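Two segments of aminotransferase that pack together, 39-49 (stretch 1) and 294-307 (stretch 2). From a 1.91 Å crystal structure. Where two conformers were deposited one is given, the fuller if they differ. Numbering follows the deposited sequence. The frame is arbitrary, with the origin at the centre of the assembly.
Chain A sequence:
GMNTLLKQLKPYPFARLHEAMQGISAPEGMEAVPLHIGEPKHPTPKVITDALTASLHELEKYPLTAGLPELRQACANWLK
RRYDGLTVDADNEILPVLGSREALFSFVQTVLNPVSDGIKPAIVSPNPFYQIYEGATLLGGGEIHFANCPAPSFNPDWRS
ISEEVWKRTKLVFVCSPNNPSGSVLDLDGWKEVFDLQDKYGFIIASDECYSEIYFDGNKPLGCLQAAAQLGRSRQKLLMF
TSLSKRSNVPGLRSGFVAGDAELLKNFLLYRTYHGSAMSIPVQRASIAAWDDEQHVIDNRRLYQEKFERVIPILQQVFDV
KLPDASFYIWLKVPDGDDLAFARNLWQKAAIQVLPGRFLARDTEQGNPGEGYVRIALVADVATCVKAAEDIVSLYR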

# COMPACT_ATOMS: atom_id res chain seq x y z
N GLU A 39 8.32 18.26 4.74
CA GLU A 39 7.59 18.00 3.50
C GLU A 39 7.81 19.18 2.58
O GLU A 39 7.85 20.32 3.04
CB GLU A 39 6.09 17.80 3.78
CG GLU A 39 5.81 16.65 4.77
CD GLU A 39 4.34 16.45 5.13
OE1 GLU A 39 3.48 17.22 4.63
OE2 GLU A 39 4.06 15.50 5.91
N PRO A 40 7.99 18.92 1.26
CA PRO A 40 8.28 19.99 0.31
C PRO A 40 7.05 20.84 0.02
O PRO A 40 5.92 20.42 0.29
CB PRO A 40 8.72 19.24 -0.95
CG PRO A 40 8.05 17.90 -0.85
CD PRO A 40 7.98 17.59 0.62
N LYS A 41 7.30 22.04 -0.51
CA LYS A 41 6.25 22.99 -0.88
C LYS A 41 6.44 23.56 -2.29
O LYS A 41 5.77 24.52 -2.66
CB LYS A 41 6.20 24.14 0.14
CG LYS A 41 5.70 23.72 1.52
CD LYS A 41 5.06 24.88 2.28
N HIS A 42 7.35 22.99 -3.08
CA HIS A 42 7.53 23.43 -4.45
C HIS A 42 6.53 22.69 -5.34
O HIS A 42 6.13 21.57 -5.03
CB HIS A 42 8.96 23.15 -4.95
CG HIS A 42 10.02 23.83 -4.14
ND1 HIS A 42 11.33 23.40 -4.12
CD2 HIS A 42 9.97 24.91 -3.32
CE1 HIS A 42 12.04 24.18 -3.33
NE2 HIS A 42 11.24 25.10 -2.83
N PRO A 43 6.12 23.32 -6.45
CA PRO A 43 5.07 22.74 -7.29
C PRO A 43 5.52 21.55 -8.15
O PRO A 43 6.70 21.41 -8.48
CB PRO A 43 4.63 23.91 -8.19
CG PRO A 43 5.81 24.84 -8.23
CD PRO A 43 6.60 24.62 -6.96
N THR A 44 4.55 20.71 -8.49
CA THR A 44 4.75 19.56 -9.37
C THR A 44 5.08 20.01 -10.78
O THR A 44 4.42 20.89 -11.32
CB THR A 44 3.48 18.68 -9.38
OG1 THR A 44 3.23 18.22 -8.04
CG2 THR A 44 3.64 17.49 -10.32
N PRO A 45 6.11 19.41 -11.40
CA PRO A 45 6.48 19.76 -12.78
C PRO A 45 5.55 19.19 -13.84
O PRO A 45 5.04 18.09 -13.69
CB PRO A 45 7.87 19.12 -12.94
CG PRO A 45 7.90 18.03 -11.97
CD PRO A 45 7.02 18.41 -10.83
N LYS A 46 5.41 19.93 -14.93
CA LYS A 46 4.55 19.57 -16.04
C LYS A 46 4.98 18.30 -16.77
O LYS A 46 4.13 17.59 -17.28
CB LYS A 46 4.47 20.74 -17.02
CG LYS A 46 3.58 20.51 -18.24
CD LYS A 46 3.32 21.83 -19.01
CE LYS A 46 3.11 21.59 -20.51
NZ LYS A 46 1.94 20.72 -20.77
N VAL A 47 6.28 18.01 -16.83
CA VAL A 47 6.75 16.80 -17.51
C VAL A 47 6.09 15.53 -16.91
O VAL A 47 5.78 14.58 -17.64
CB VAL A 47 8.29 16.66 -17.52
CG1 VAL A 47 8.86 16.43 -16.11
CG2 VAL A 47 8.72 15.55 -18.45
N ILE A 48 5.86 15.54 -15.60
CA ILE A 48 5.24 14.41 -14.90
C ILE A 48 3.72 14.39 -15.13
O ILE A 48 3.14 13.34 -15.47
CB ILE A 48 5.57 14.44 -13.39
CG1 ILE A 48 7.09 14.36 -13.16
CG2 ILE A 48 4.87 13.28 -12.63
CD1 ILE A 48 7.53 14.42 -11.65
N THR A 49 3.06 15.54 -14.97
CA THR A 49 1.60 15.59 -15.07
C THR A 49 1.16 15.33 -16.51
O THR A 49 0.16 14.65 -16.73
CB THR A 49 1.01 16.91 -14.51
OG1 THR A 49 1.61 18.03 -15.15
CG2 THR A 49 1.27 17.02 -13.01
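Stretch 2, residues 294-307: QHVIDNRRLYQEKF

Stretch 2 is helical throughout, and the helix continues beyond Phe307; its backbone is held by i to i+4 hydrogen bonds such as Asn299 N to His295 O at 3.0 Å. It lies against a largely extended loop, residues 39 to 45, broken at Lys41, and the first turn of the helix that follows Pro45. Loop and helix run in opposite senses: Pro45 CA is 6.6 Å from His295 CA, His42 CA is 7.7 Å from Asn299 CA, and Pro40 meets Tyr303 further on.

Gln294 makes no contact across the interface; its NE2 instead donates to Asp298 OD1 (3.1 Å) one turn later. His295, with chi1 in p, points toward stretch 1. Its CD2 lies 3.6 Å from Pro45 CG, and its ring also meets Val47 CG1 (4.0 Å from ND1) and Ile48 CD1 (4.2 Å from NE2). The imidazole thus packs obliquely against three aliphatic groups while both its nitrogens hydrogen-bond outside the two stretches. Val296, Ile297 and Asp298 pass without contact.

From Asn299 onward the helix builds a pocket for the imidazole of His42. Although the CA-to-CB bond of Asn299 points sideways, its amide oxygen OD1 reaches the ring edge and accepts a nearly straight hydrogen bond from His42 ND1 at 2.8 Å. Arg300 points away. Leu302 lays a methyl over one face of the imidazole, CD1 standing 3.6 Å from the ring centroid in a CH-pi contact. Tyr303 adds an oblique aromatic contact, its CZ 3.3 Å from His42 CE1, while its OH lies 3.8 Å from Pro40 CB. That hydroxyl also accepts from a water (2.7 Å from OH to the water oxygen), which in turn accepts from Lys41 N at 2.9 Å. Finally Lys306, long enough to reach back, donates from NZ to His42 NE2 at 2.9 Å, so both ring nitrogens are satisfied.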

# COMPACT_ATOMS: atom_id res chain seq x y z
N GLN A 294 15.92 18.07 -15.87
CA GLN A 294 15.80 19.52 -15.85
C GLN A 294 14.99 19.98 -14.65
O GLN A 294 15.38 20.91 -13.94
CB GLN A 294 15.20 20.08 -17.14
CG GLN A 294 15.33 21.61 -17.26
CD GLN A 294 16.79 22.08 -17.15
OE1 GLN A 294 17.65 21.65 -17.93
NE2 GLN A 294 17.08 22.96 -16.17
N HIS A 295 13.86 19.31 -14.39
CA HIS A 295 13.03 19.72 -13.26
C HIS A 295 13.77 19.51 -11.93
O HIS A 295 13.51 20.22 -10.96
CB HIS A 295 11.68 19.02 -13.28
CG HIS A 295 11.69 17.60 -12.78
ND1 HIS A 295 12.00 16.54 -13.59
CD2 HIS A 295 11.39 17.08 -11.57
CE1 HIS A 295 11.92 15.41 -12.89
NE2 HIS A 295 11.54 15.72 -11.66
N VAL A 296 14.69 18.54 -11.89
CA VAL A 296 15.43 18.24 -10.67
C VAL A 296 16.50 19.31 -10.44
O VAL A 296 16.69 19.78 -9.31
CB VAL A 296 16.04 16.84 -10.68
CG1 VAL A 296 16.72 16.56 -9.37
CG2 VAL A 296 14.96 15.77 -10.95
N ILE A 297 17.19 19.68 -11.53
CA ILE A 297 18.16 20.77 -11.49
C ILE A 297 17.49 22.08 -11.02
O ILE A 297 18.01 22.75 -10.14
CB ILE A 297 18.83 20.98 -12.87
CG1 ILE A 297 19.73 19.77 -13.21
CG2 ILE A 297 19.61 22.32 -12.89
CD1 ILE A 297 20.00 19.57 -14.73
N ASP A 298 16.32 22.40 -11.56
CA ASP A 298 15.57 23.59 -11.14
C ASP A 298 15.21 23.53 -9.64
O ASP A 298 15.38 24.50 -8.91
CB ASP A 298 14.29 23.73 -11.96
CG ASP A 298 14.56 23.99 -13.45
OD1 ASP A 298 15.68 24.38 -13.83
OD2 ASP A 298 13.62 23.77 -14.24
N ASN A 299 14.72 22.38 -9.20
CA ASN A 299 14.33 22.19 -7.80
C ASN A 299 15.53 22.40 -6.88
O ASN A 299 15.45 23.14 -5.87
CB ASN A 299 13.77 20.77 -7.64
CG ASN A 299 13.02 20.57 -6.33
OD1 ASN A 299 12.29 21.46 -5.88
ND2 ASN A 299 13.17 19.38 -5.74
N ARG A 300 16.63 21.76 -7.22
CA ARG A 300 17.86 21.85 -6.45
C ARG A 300 18.35 23.30 -6.40
O ARG A 300 18.81 23.77 -5.36
CB ARG A 300 18.93 20.91 -7.05
CG ARG A 300 20.30 21.08 -6.46
CD ARG A 300 21.28 20.09 -7.05
NE ARG A 300 20.66 18.80 -7.29
CZ ARG A 300 20.60 18.21 -8.49
NH1 ARG A 300 21.13 18.81 -9.54
NH2 ARG A 300 20.01 17.03 -8.62
N ARG A 301 18.23 24.02 -7.51
CA ARG A 301 18.62 25.43 -7.55
C ARG A 301 17.79 26.30 -6.57
O ARG A 301 18.34 27.23 -5.95
CB ARG A 301 18.53 25.97 -8.98
CG ARG A 301 19.02 27.40 -9.18
N LEU A 302 16.49 26.02 -6.42
CA LEU A 302 15.66 26.74 -5.44
C LEU A 302 16.21 26.56 -4.03
O LEU A 302 16.31 27.53 -3.28
CB LEU A 302 14.19 26.27 -5.48
CG LEU A 302 13.33 26.58 -6.71
CD1 LEU A 302 11.98 25.86 -6.59
CD2 LEU A 302 13.12 28.09 -6.92
N TYR A 303 16.57 25.33 -3.67
CA TYR A 303 17.08 25.09 -2.31
C TYR A 303 18.47 25.70 -2.08
O TYR A 303 18.73 26.26 -1.02
CB TYR A 303 17.12 23.59 -2.00
CG TYR A 303 15.75 22.94 -1.86
CD1 TYR A 303 14.90 23.27 -0.80
CD2 TYR A 303 15.34 21.96 -2.75
CE1 TYR A 303 13.65 22.65 -0.65
CE2 TYR A 303 14.10 21.33 -2.61
CZ TYR A 303 13.26 21.68 -1.56
OH TYR A 303 12.04 21.05 -1.41
N GLN A 304 19.35 25.57 -3.08
CA GLN A 304 20.66 26.20 -3.06
C GLN A 304 20.58 27.70 -2.75
O GLN A 304 21.32 28.22 -1.91
CB GLN A 304 21.36 25.98 -4.42
CG GLN A 304 22.65 26.75 -4.65
CD GLN A 304 23.91 26.03 -4.20
OE1 GLN A 304 24.07 24.83 -4.42
NE2 GLN A 304 24.83 26.78 -3.60
N GLU A 305 19.67 28.40 -3.43
CA GLU A 305 19.51 29.84 -3.25
C GLU A 305 19.13 30.13 -1.80
O GLU A 305 19.70 30.99 -1.15
CB GLU A 305 18.44 30.37 -4.21
CG GLU A 305 18.20 31.86 -4.13
CD GLU A 305 17.04 32.34 -5.02
OE1 GLU A 305 16.25 31.50 -5.52
OE2 GLU A 305 16.93 33.58 -5.20
N LYS A 306 18.18 29.36 -1.27
CA LYS A 306 17.75 29.56 0.11
C LYS A 306 18.92 29.41 1.11
O LYS A 306 19.11 30.27 1.97
CB LYS A 306 16.64 28.58 0.49
CG LYS A 306 15.35 28.75 -0.30
CD LYS A 306 14.30 27.74 0.13
CE LYS A 306 13.38 27.32 -1.02
NZ LYS A 306 12.31 26.40 -0.53
N PHE A 307 19.66 28.32 0.99
CA PHE A 307 20.77 28.03 1.91
C PHE A 307 21.90 29.05 1.78
O PHE A 307 22.48 29.46 2.77
CB PHE A 307 21.32 26.62 1.70
CG PHE A 307 20.57 25.55 2.44
CD1 PHE A 307 20.92 25.21 3.73
CD2 PHE A 307 19.52 24.90 1.84
CE1 PHE A 307 20.24 24.22 4.42
CE2 PHE A 307 18.82 23.91 2.51
CZ PHE A 307 19.19 23.57 3.81
O HOH W 1 10.05 22.82 -0.75